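Local coordinates for YcgJ protein (Bacillus subtilis, PDB 1XXL), which is probably an S-adenosylmethionine-dependent methyltransferase, although the substrate it would methylate is not known, at residues Lys15-Arg20 with Arg119-Asp124; Leu26-Gly31 with Asp89-Arg94; Thr35-Ser40 with Glu69-Gln74. One frame throughout, in Å; residues are numbered along the deposited sequence.

Contact 1 of 3, residues Lys15-Arg20 with Arg119-Asp124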
loop_
_atom_site.group_PDB
_atom_site.type_symbol
_atom_site.label_atom_id
_atom_site.label_comp_id
_atom_site.label_asym_id
_atom_site.label_seq_id
_atom_site.Cartn_x
_atom_site.Cartn_y
_atom_site.Cartn_z
ATOM N N LYS A 15 -0.080 -13.903 -7.944
ATOM C CA LYS A 15 -0.821 -14.373 -9.124
ATOM C C LYS A 15 -0.653 -13.454 -10.365
ATOM O O LYS A 15 -0.396 -13.906 -11.488
ATOM C CB LYS A 15 -2.307 -14.509 -8.768
ATOM C CG LYS A 15 -3.139 -15.165 -9.862
ATOM C CD LYS A 15 -4.631 -14.985 -9.626
ATOM C CE LYS A 15 -5.431 -15.422 -10.866
ATOM N NZ LYS A 15 -6.865 -15.051 -10.738
ATOM N N THR A 16 -0.787 -12.151 -10.152
ATOM C CA THR A 16 -0.761 -11.185 -11.237
ATOM C C THR A 16 0.652 -10.950 -11.805
ATOM O O THR A 16 0.817 -10.634 -12.998
ATOM C CB THR A 16 -1.366 -9.848 -10.744
ATOM O OG1 THR A 16 -2.684 -10.090 -10.217
ATOM C CG2 THR A 16 -1.441 -8.793 -11.883
ATOM N N ALA A 17 1.666 -11.140 -10.964
ATOM C CA ALA A 17 3.056 -10.828 -11.323
ATOM C C ALA A 17 3.632 -11.709 -12.427
ATOM O O ALA A 17 4.611 -11.314 -13.058
ATOM C CB ALA A 17 3.936 -10.930 -10.097
ATOM N N GLU A 18 3.065 -12.905 -12.611
ATOM C CA GLU A 18 3.539 -13.862 -13.617
ATOM C C GLU A 18 5.037 -14.120 -13.444
ATOM O O GLU A 18 5.803 -14.014 -14.397
ATOM C CB GLU A 18 3.267 -13.339 -15.030
ATOM C CG GLU A 18 1.827 -12.907 -15.281
ATOM C CD GLU A 18 0.939 -13.986 -15.882
ATOM O OE1 GLU A 18 1.375 -15.151 -16.007
ATOM O OE2 GLU A 18 -0.204 -13.645 -16.253
ATOM N N CYS A 19 5.439 -14.430 -12.210
ATOM C CA CYS A 19 6.846 -14.596 -11.870
ATOM C C CYS A 19 7.581 -15.616 -12.746
ATOM O O CYS A 19 7.043 -16.670 -13.074
ATOM C CB CYS A 19 6.991 -15.026 -10.418
ATOM S SG CYS A 19 6.370 -13.822 -9.255
ATOM N N ARG A 20 8.810 -15.265 -13.112
ATOM C CA ARG A 20 9.741 -16.174 -13.773
ATOM C C ARG A 20 11.011 -16.250 -12.941
ATOM O O ARG A 20 11.381 -15.281 -12.260
ATOM C CB ARG A 20 10.049 -15.694 -15.189
ATOM C CG ARG A 20 8.890 -15.897 -16.161
ATOM C CD ARG A 20 9.042 -15.039 -17.409
ATOM N NE ARG A 20 9.640 -15.722 -18.573
ATOM C CZ ARG A 20 8.969 -16.497 -19.441
ATOM N NH1 ARG A 20 7.667 -16.752 -19.295
ATOM N NH2 ARG A 20 9.612 -17.047 -20.457
ATOM N N ARG A 119 6.386 -4.757 -14.683
ATOM C CA ARG A 119 5.127 -4.629 -13.925
ATOM C C ARG A 119 5.277 -3.931 -12.576
ATOM O O ARG A 119 6.086 -4.340 -11.751
ATOM C CB ARG A 119 4.561 -6.004 -13.589
ATOM C CG ARG A 119 3.876 -6.717 -14.692
ATOM C CD ARG A 119 3.578 -8.196 -14.283
ATOM N NE ARG A 119 3.603 -9.028 -15.480
ATOM C CZ ARG A 119 2.568 -9.209 -16.292
ATOM N NH1 ARG A 119 1.394 -8.675 -16.021
ATOM N NH2 ARG A 119 2.710 -9.970 -17.383
ATOM N N PHE A 120 4.465 -2.911 -12.354
ATOM C CA PHE A 120 4.298 -2.270 -11.049
ATOM C C PHE A 120 2.976 -2.748 -10.467
ATOM O O PHE A 120 1.908 -2.563 -11.078
ATOM C CB PHE A 120 4.277 -0.738 -11.204
ATOM C CG PHE A 120 4.051 0.026 -9.919
ATOM C CD1 PHE A 120 4.607 -0.398 -8.713
ATOM C CD2 PHE A 120 3.321 1.210 -9.937
ATOM C CE1 PHE A 120 4.399 0.325 -7.538
ATOM C CE2 PHE A 120 3.126 1.937 -8.784
ATOM C CZ PHE A 120 3.664 1.501 -7.579
ATOM N N LEU A 121 3.054 -3.381 -9.305
ATOM C CA LEU A 121 1.897 -3.942 -8.639
ATOM C C LEU A 121 1.649 -3.149 -7.374
ATOM O O LEU A 121 2.427 -3.211 -6.413
ATOM C CB LEU A 121 2.121 -5.425 -8.336
ATOM C CG LEU A 121 2.367 -6.266 -9.587
ATOM C CD1 LEU A 121 2.832 -7.628 -9.213
ATOM C CD2 LEU A 121 1.136 -6.381 -10.447
ATOM N N LEU A 122 0.554 -2.394 -7.388
ATOM C CA LEU A 122 0.253 -1.451 -6.344
ATOM C C LEU A 122 -1.033 -1.853 -5.655
ATOM O O LEU A 122 -2.080 -1.911 -6.300
ATOM C CB LEU A 122 0.126 -0.065 -6.984
ATOM C CG LEU A 122 -0.422 1.068 -6.154
ATOM C CD1 LEU A 122 0.551 1.412 -5.052
ATOM C CD2 LEU A 122 -0.707 2.283 -7.046
ATOM N N VAL A 123 -0.940 -2.156 -4.357
ATOM C CA VAL A 123 -2.100 -2.368 -3.524
ATOM C C VAL A 123 -2.171 -1.259 -2.499
ATOM O O VAL A 123 -1.197 -0.983 -1.797
ATOM C CB VAL A 123 -2.081 -3.775 -2.790
ATOM C CG1 VAL A 123 -3.158 -3.865 -1.701
ATOM C CG2 VAL A 123 -2.272 -4.840 -3.790
ATOM N N ASP A 124 -3.325 -0.614 -2.426
ATOM C CA ASP A 124 -3.578 0.301 -1.350
ATOM C C ASP A 124 -5.070 0.492 -1.190
ATOM O O ASP A 124 -5.859 0.074 -2.019
ATOM C CB ASP A 124 -2.845 1.651 -1.583
ATOM C CG ASP A 124 -2.409 2.324 -0.270
ATOM O OD1 ASP A 124 -1.662 3.324 -0.363
ATOM O OD2 ASP A 124 -2.818 1.874 0.842
HETATM O O HOH W 1 6.229 -10.458 -15.173
#

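Contact 2 of 3, residues Leu26-Gly31 with Asp89-Arg94. With SO4 (sulfate ion), chain C.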
loop_
_atom_site.group_PDB
_atom_site.type_symbol
_atom_site.label_atom_id
_atom_site.label_comp_id
_atom_site.label_asym_id
_atom_site.label_seq_id
_atom_site.Cartn_x
_atom_site.Cartn_y
_atom_site.Cartn_z
ATOM N N LEU A 26 11.592 -5.576 -6.801
ATOM C CA LEU A 26 11.756 -4.577 -5.781
ATOM C C LEU A 26 10.438 -4.423 -5.028
ATOM O O LEU A 26 9.371 -4.253 -5.646
ATOM C CB LEU A 26 12.172 -3.253 -6.410
ATOM C CG LEU A 26 12.161 -2.011 -5.534
ATOM C CD1 LEU A 26 13.168 -2.114 -4.425
ATOM C CD2 LEU A 26 12.420 -0.761 -6.376
ATOM N N ASP A 27 10.530 -4.453 -3.702
ATOM C CA ASP A 27 9.402 -4.173 -2.809
ATOM C C ASP A 27 9.622 -2.859 -2.059
ATOM O O ASP A 27 10.566 -2.721 -1.260
ATOM C CB ASP A 27 9.204 -5.303 -1.796
ATOM C CG ASP A 27 7.980 -5.078 -0.888
ATOM O OD1 ASP A 27 6.931 -4.530 -1.358
ATOM O OD2 ASP A 27 8.071 -5.456 0.302
ATOM N N ILE A 28 8.746 -1.903 -2.337
ATOM C CA ILE A 28 8.793 -0.589 -1.744
ATOM C C ILE A 28 7.913 -0.520 -0.505
ATOM O O ILE A 28 6.715 -0.796 -0.572
ATOM C CB ILE A 28 8.337 0.462 -2.746
ATOM C CG1 ILE A 28 9.266 0.422 -3.956
ATOM C CG2 ILE A 28 8.377 1.826 -2.099
ATOM C CD1 ILE A 28 8.887 1.330 -5.072
ATOM N N GLY A 29 8.505 -0.122 0.612
ATOM C CA GLY A 29 7.839 -0.164 1.924
ATOM C C GLY A 29 7.775 -1.585 2.437
ATOM O O GLY A 29 6.709 -2.081 2.767
ATOM N N ALA A 30 8.915 -2.251 2.512
ATOM C CA ALA A 30 8.946 -3.688 2.731
ATOM C C ALA A 30 8.483 -4.179 4.120
ATOM O O ALA A 30 8.218 -5.376 4.291
ATOM C CB ALA A 30 10.334 -4.210 2.429
ATOM N N GLY A 31 8.426 -3.278 5.103
ATOM C CA GLY A 31 7.956 -3.611 6.459
ATOM C C GLY A 31 8.768 -4.730 7.070
ATOM O O GLY A 31 9.998 -4.701 7.016
ATOM N N ASP A 89 12.151 -6.175 -12.983
ATOM C CA ASP A 89 11.106 -6.780 -13.782
ATOM C C ASP A 89 9.756 -6.517 -13.144
ATOM O O ASP A 89 8.759 -6.334 -13.822
ATOM C CB ASP A 89 11.341 -8.304 -13.883
ATOM C CG ASP A 89 12.621 -8.635 -14.609
ATOM O OD1 ASP A 89 13.649 -8.957 -13.953
ATOM O OD2 ASP A 89 12.599 -8.515 -15.842
ATOM N N ILE A 90 9.742 -6.550 -11.824
ATOM C CA ILE A 90 8.529 -6.368 -11.050
ATOM C C ILE A 90 8.853 -5.453 -9.874
ATOM O O ILE A 90 9.912 -5.585 -9.236
ATOM C CB ILE A 90 8.022 -7.705 -10.490
ATOM C CG1 ILE A 90 7.758 -8.713 -11.626
ATOM C CG2 ILE A 90 6.778 -7.479 -9.637
ATOM C CD1 ILE A 90 7.616 -10.158 -11.163
ATOM N N ILE A 91 7.939 -4.524 -9.604
ATOM C CA ILE A 91 8.015 -3.657 -8.437
ATOM C C ILE A 91 6.683 -3.732 -7.734
ATOM O O ILE A 91 5.660 -3.586 -8.368
ATOM C CB ILE A 91 8.333 -2.177 -8.798
ATOM C CG1 ILE A 91 9.658 -2.084 -9.559
ATOM C CG2 ILE A 91 8.334 -1.311 -7.513
ATOM C CD1 ILE A 91 9.951 -0.728 -10.132
ATOM N N THR A 92 6.717 -3.976 -6.428
ATOM C CA THR A 92 5.531 -4.154 -5.616
ATOM C C THR A 92 5.490 -3.088 -4.542
ATOM O O THR A 92 6.519 -2.619 -4.054
ATOM C CB THR A 92 5.465 -5.567 -4.921
ATOM O OG1 THR A 92 6.593 -5.745 -4.048
ATOM C CG2 THR A 92 5.475 -6.695 -5.951
ATOM N N CYS A 93 4.280 -2.712 -4.176
ATOM C CA CYS A 93 4.061 -1.694 -3.181
ATOM C C CYS A 93 2.706 -2.021 -2.549
ATOM O O CYS A 93 1.677 -1.832 -3.190
ATOM C CB CYS A 93 4.067 -0.307 -3.861
ATOM S SG CYS A 93 3.929 1.048 -2.718
ATOM N N ARG A 94 2.722 -2.560 -1.327
ATOM C CA ARG A 94 1.511 -3.055 -0.658
ATOM C C ARG A 94 1.190 -2.259 0.591
ATOM O O ARG A 94 1.967 -2.242 1.539
ATOM C CB ARG A 94 1.636 -4.535 -0.323
ATOM C CG ARG A 94 0.318 -5.154 0.186
ATOM C CD ARG A 94 0.372 -6.683 0.233
ATOM N NE ARG A 94 1.401 -7.143 1.173
ATOM C CZ ARG A 94 1.233 -8.018 2.166
ATOM N NH1 ARG A 94 0.053 -8.579 2.407
ATOM N NH2 ARG A 94 2.265 -8.338 2.929
HETATM S S SO4 C . 0.883 -10.830 5.473
HETATM O O1 SO4 C . 1.768 -11.542 4.563
HETATM O O2 SO4 C . 0.758 -11.608 6.707
HETATM O O3 SO4 C . -0.415 -10.661 4.832
HETATM O O4 SO4 C . 1.415 -9.504 5.813
HETATM O O HOH W 2 5.207 -2.918 -0.049
#

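Contact 3 of 3, residues Thr35-Ser40 with Glu69-Gln74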
loop_
_atom_site.group_PDB
_atom_site.type_symbol
_atom_site.label_atom_id
_atom_site.label_comp_id
_atom_site.label_asym_id
_atom_site.label_seq_id
_atom_site.Cartn_x
_atom_site.Cartn_y
_atom_site.Cartn_z
ATOM N N THR A 35 6.104 -9.459 2.055
ATOM C CA THR A 35 5.908 -9.434 0.608
ATOM C C THR A 35 7.118 -10.038 -0.103
ATOM O O THR A 35 6.970 -10.884 -0.984
ATOM C CB THR A 35 5.599 -8.010 0.051
ATOM O OG1 THR A 35 4.496 -7.456 0.761
ATOM C CG2 THR A 35 5.221 -8.060 -1.436
ATOM N N ALA A 36 8.311 -9.617 0.299
ATOM C CA ALA A 36 9.546 -10.093 -0.334
ATOM C C ALA A 36 9.735 -11.587 -0.135
ATOM O O ALA A 36 10.099 -12.306 -1.074
ATOM C CB ALA A 36 10.779 -9.316 0.197
ATOM N N LEU A 37 9.489 -12.066 1.078
ATOM C CA LEU A 37 9.574 -13.514 1.335
ATOM C C LEU A 37 8.584 -14.335 0.524
ATOM O O LEU A 37 8.911 -15.422 0.044
ATOM C CB LEU A 37 9.369 -13.813 2.806
ATOM C CG LEU A 37 10.435 -13.245 3.743
ATOM C CD1 LEU A 37 10.105 -13.726 5.146
ATOM C CD2 LEU A 37 11.801 -13.697 3.362
ATOM N N ALA A 38 7.376 -13.814 0.350
ATOM C CA ALA A 38 6.369 -14.539 -0.432
ATOM C C ALA A 38 6.756 -14.671 -1.909
ATOM O O ALA A 38 6.449 -15.675 -2.537
ATOM C CB ALA A 38 5.009 -13.896 -0.268
ATOM N N PHE A 39 7.459 -13.680 -2.453
ATOM C CA PHE A 39 7.888 -13.739 -3.848
ATOM C C PHE A 39 9.086 -14.639 -4.059
ATOM O O PHE A 39 9.286 -15.148 -5.165
ATOM C CB PHE A 39 8.209 -12.325 -4.393
ATOM C CG PHE A 39 7.018 -11.619 -4.991
ATOM C CD1 PHE A 39 6.122 -10.929 -4.180
ATOM C CD2 PHE A 39 6.783 -11.659 -6.364
ATOM C CE1 PHE A 39 4.995 -10.286 -4.732
ATOM C CE2 PHE A 39 5.676 -11.001 -6.922
ATOM C CZ PHE A 39 4.786 -10.325 -6.102
ATOM N N SER A 40 9.876 -14.823 -3.000
ATOM C CA SER A 40 11.214 -15.427 -3.095
ATOM C C SER A 40 11.308 -16.843 -3.714
ATOM O O SER A 40 12.257 -17.110 -4.424
ATOM C CB SER A 40 11.916 -15.406 -1.725
ATOM O OG SER A 40 11.337 -16.328 -0.826
ATOM N N GLU A 69 17.779 -17.052 1.072
ATOM C CA GLU A 69 19.065 -16.479 0.702
ATOM C C GLU A 69 18.996 -15.476 -0.463
ATOM O O GLU A 69 20.005 -14.854 -0.804
ATOM C CB GLU A 69 20.023 -17.614 0.314
ATOM C CG GLU A 69 20.114 -18.761 1.362
ATOM C CD GLU A 69 21.067 -18.475 2.530
ATOM O OE1 GLU A 69 21.518 -17.304 2.680
ATOM O OE2 GLU A 69 21.365 -19.441 3.300
ATOM N N ASN A 70 17.822 -15.318 -1.071
ATOM C CA ASN A 70 17.683 -14.487 -2.264
ATOM C C ASN A 70 16.836 -13.208 -2.038
ATOM O O ASN A 70 16.308 -12.635 -2.993
ATOM C CB ASN A 70 17.135 -15.335 -3.430
ATOM C CG ASN A 70 15.673 -15.736 -3.242
ATOM O OD1 ASN A 70 15.186 -15.879 -2.111
ATOM N ND2 ASN A 70 14.963 -15.911 -4.356
ATOM N N VAL A 71 16.723 -12.773 -0.781
ATOM C CA VAL A 71 16.016 -11.557 -0.438
ATOM C C VAL A 71 16.975 -10.675 0.355
ATOM O O VAL A 71 17.692 -11.176 1.213
ATOM C CB VAL A 71 14.683 -11.817 0.372
ATOM C CG1 VAL A 71 13.781 -12.777 -0.349
ATOM C CG2 VAL A 71 14.975 -12.337 1.778
ATOM N N ARG A 72 17.023 -9.384 0.051
ATOM C CA ARG A 72 17.849 -8.443 0.813
ATOM C C ARG A 72 17.016 -7.199 1.130
ATOM O O ARG A 72 16.097 -6.858 0.384
ATOM C CB ARG A 72 19.142 -8.090 0.045
ATOM C CG ARG A 72 20.228 -9.210 0.087
ATOM C CD ARG A 72 21.626 -8.743 -0.439
ATOM N NE ARG A 72 22.180 -7.625 0.371
ATOM C CZ ARG A 72 23.258 -7.667 1.166
ATOM N NH1 ARG A 72 24.009 -8.757 1.269
ATOM N NH2 ARG A 72 23.593 -6.577 1.856
ATOM N N PHE A 73 17.313 -6.555 2.250
ATOM C CA PHE A 73 16.593 -5.362 2.686
ATOM C C PHE A 73 17.566 -4.217 2.874
ATOM O O PHE A 73 18.720 -4.406 3.230
ATOM C CB PHE A 73 15.782 -5.633 3.951
ATOM C CG PHE A 73 14.802 -6.760 3.786
ATOM C CD1 PHE A 73 15.164 -8.063 4.125
ATOM C CD2 PHE A 73 13.556 -6.538 3.213
ATOM C CE1 PHE A 73 14.307 -9.111 3.929
ATOM C CE2 PHE A 73 12.670 -7.592 3.008
ATOM C CZ PHE A 73 13.042 -8.879 3.357
ATOM N N GLN A 74 17.121 -3.023 2.540
ATOM C CA GLN A 74 17.919 -1.849 2.816
ATOM C C GLN A 74 17.024 -0.698 3.176
ATOM O O GLN A 74 15.818 -0.748 2.934
ATOM C CB GLN A 74 18.844 -1.525 1.647
ATOM C CG GLN A 74 18.184 -1.112 0.347
ATOM C CD GLN A 74 19.231 -0.863 -0.744
ATOM O OE1 GLN A 74 19.888 -1.787 -1.218
ATOM N NE2 GLN A 74 19.393 0.386 -1.126
#

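Contact 1 of 3, residues Lys15-Arg20 with Arg119-Asp124
Thr-16, Ala-17 and Glu-18, where helix 7-17 ends, meet Arg-119 and Leu-121 of strand 118-125 in a partly buried helix-on-sheet contact. Its inner part is apolar. Leu-121 divides its two methyl groups: CD1 meets Ala-17 CB at 3.6 Å, and CD2 meets Thr-16 CG2 at 3.8 Å. Thr-16 OG1 lies anti to the carbonyl carbon (chi1 -55°) and bonds back to Leu-12 O, which leaves CG2 for the leucine.

The outer part is polar. Arg-119 runs extended from CG to NE toward the last carbonyls of the helix. Water 1 donates to Ala-17 O (2.8 Å) and accepts from Arg-119 NE (3.0 Å), lying in the guanidinium plane at its edge. Glu-18 CG sits over one face, 3.7 Å from NH2. The Glu-18 carboxylate stays further off, with OE2 4.8 Å from NH2, so any attraction is probably weak. Arg-119 NH1 bonds to Gln-233 on strand 222-236. An alanine in place of Arg-119 would probably leave the water and Gln-233 without this donor and open a gap beneath Glu-18 CG. A helix laid over the central sheet in this way is characteristic of the Rossmann-like methyltransferase fold.

Contact 2 of 3, residues Leu26-Gly31 with Asp89-Arg94
Asp-27 and Thr-92 are joined through their side chains: Thr-92 OG1 donates to Asp-27 OD1 at 3.0 Å. The hydroxyl meets that oxygen from above the carboxylate, 40° out of its plane. Thr-92 holds OG1 between its backbone N and carbonyl carbon (chi1 61°), which turns it to the aspartate. Water 2 accepts from Arg-94 N (2.8 Å) and lies 2.7 Å from Asp-27 OD1, just past the paired residues.

Parallel strand bonds fix both backbones. Leu-26 N donates to Ile-90 O (3.0 Å), Thr-92 N to Leu-26 O (2.8 Å) and Ile-28 N to Thr-92 O (2.9 Å). On the other face of the sheet, Ile-28 CD1 touches Ile-91 CG2 at 3.6 Å.

Gly-29 and Arg-94, both S-adenosylmethionine-binding residues, follow at the strand ends. Gly-29 has a positive phi, which favours glycine. Arg-94 NH1 and NH2 grip two oxygens of a sulfate ion, and NH1 meets O3 at 3.2 Å. Arg-94 NE is held by Thr-35 OG1.

Helix 103-113 covers the Leu-26 and Ile-91 face through Val-113. Helices 7-17 and 34-39 cover the Thr-92 face. Strands 45-50 and 118-125 flank the pair.

Contact 3 of 3, residues Thr35-Ser40 with Glu69-Gln74
Ala-36 and Leu-37 of the helix that follows the first strand and glycine-containing loop of a Rossmann-like domain, together with Ser-40, pack on Asn-70, Val-71 and Phe-73 of strand 71-75 and the turn before it. The short helix and strand segments run nearly antiparallel, at 162°, with their axes 9.0 Å apart.

Val-71 is at the centre. Its two methyl groups go to different partners. CG2 meets Leu-37 CD2 at 3.8 Å, the two side chains crossing at about a right angle. CG1 rests on Ser-40 CB at 3.5 Å and also lies near the carbonyl oxygen of Ala-36. Further along the strand, Ala-36 CB touches Phe-73 CE2 at 3.8 Å. The neighbouring ring atom CZ lies close to the same methyl group.

The polar part lies at Ser-40 and Asn-70. Asn-70 ND2 donates to Ser-40 O at 3.0 Å in a nearly straight bond, 165° at the hydrogen. The acceptor lies close to the amide plane of Asn-70. The other branch of the same amide, OD1, packs against Ser-40 CB at 3.3 Å. A weak second bond runs from Asn-70 ND2 to Gln-44 O.

Ser-40 turns its hydroxyl back toward the preceding turn. OG sits between the backbone N and the carbonyl carbon (chi1 71°) and donates to Leu-37 O at 2.7 Å. Ser-40 N reaches that oxygen too, from the same face of the carbonyl, so Leu-37 O is gripped twice.

Helix 53-66 closes over the contact, with Ala-63 touching both Leu-37 and Val-71. Strand 24-28, helix 34-39 and parallel strand 45-50 form a beta-alpha-beta crossover. The glycine-rich loop from Gly-29, which precedes this helix, is consistent with motif I (GxGxG) of class I methyltransferases.

Overall arrangement
All three contacts rest on one sheet. Contact 2 is the core: two neighbouring strands, mostly buried and held by backbone bonds. Contacts 1 and 3 are partly buried and set a helix against a strand. Apolar side chains carry their inner parts, and polar groups take over toward the margin, through a water in contact 1 and directly in contact 3. Contact 2 links to contact 1 because strand 88-94 bonds to strand 118-125, Leu-121 N lying 2.8 Å from Ile-91 O. Helix 34-39 ties contact 3 to both, as Phe-39 packs on Ala-17, Cys-19 and Thr-92. The known S-adenosylmethionine-binding residues among these segments, Gly-29 and Arg-94, lie in contact 2.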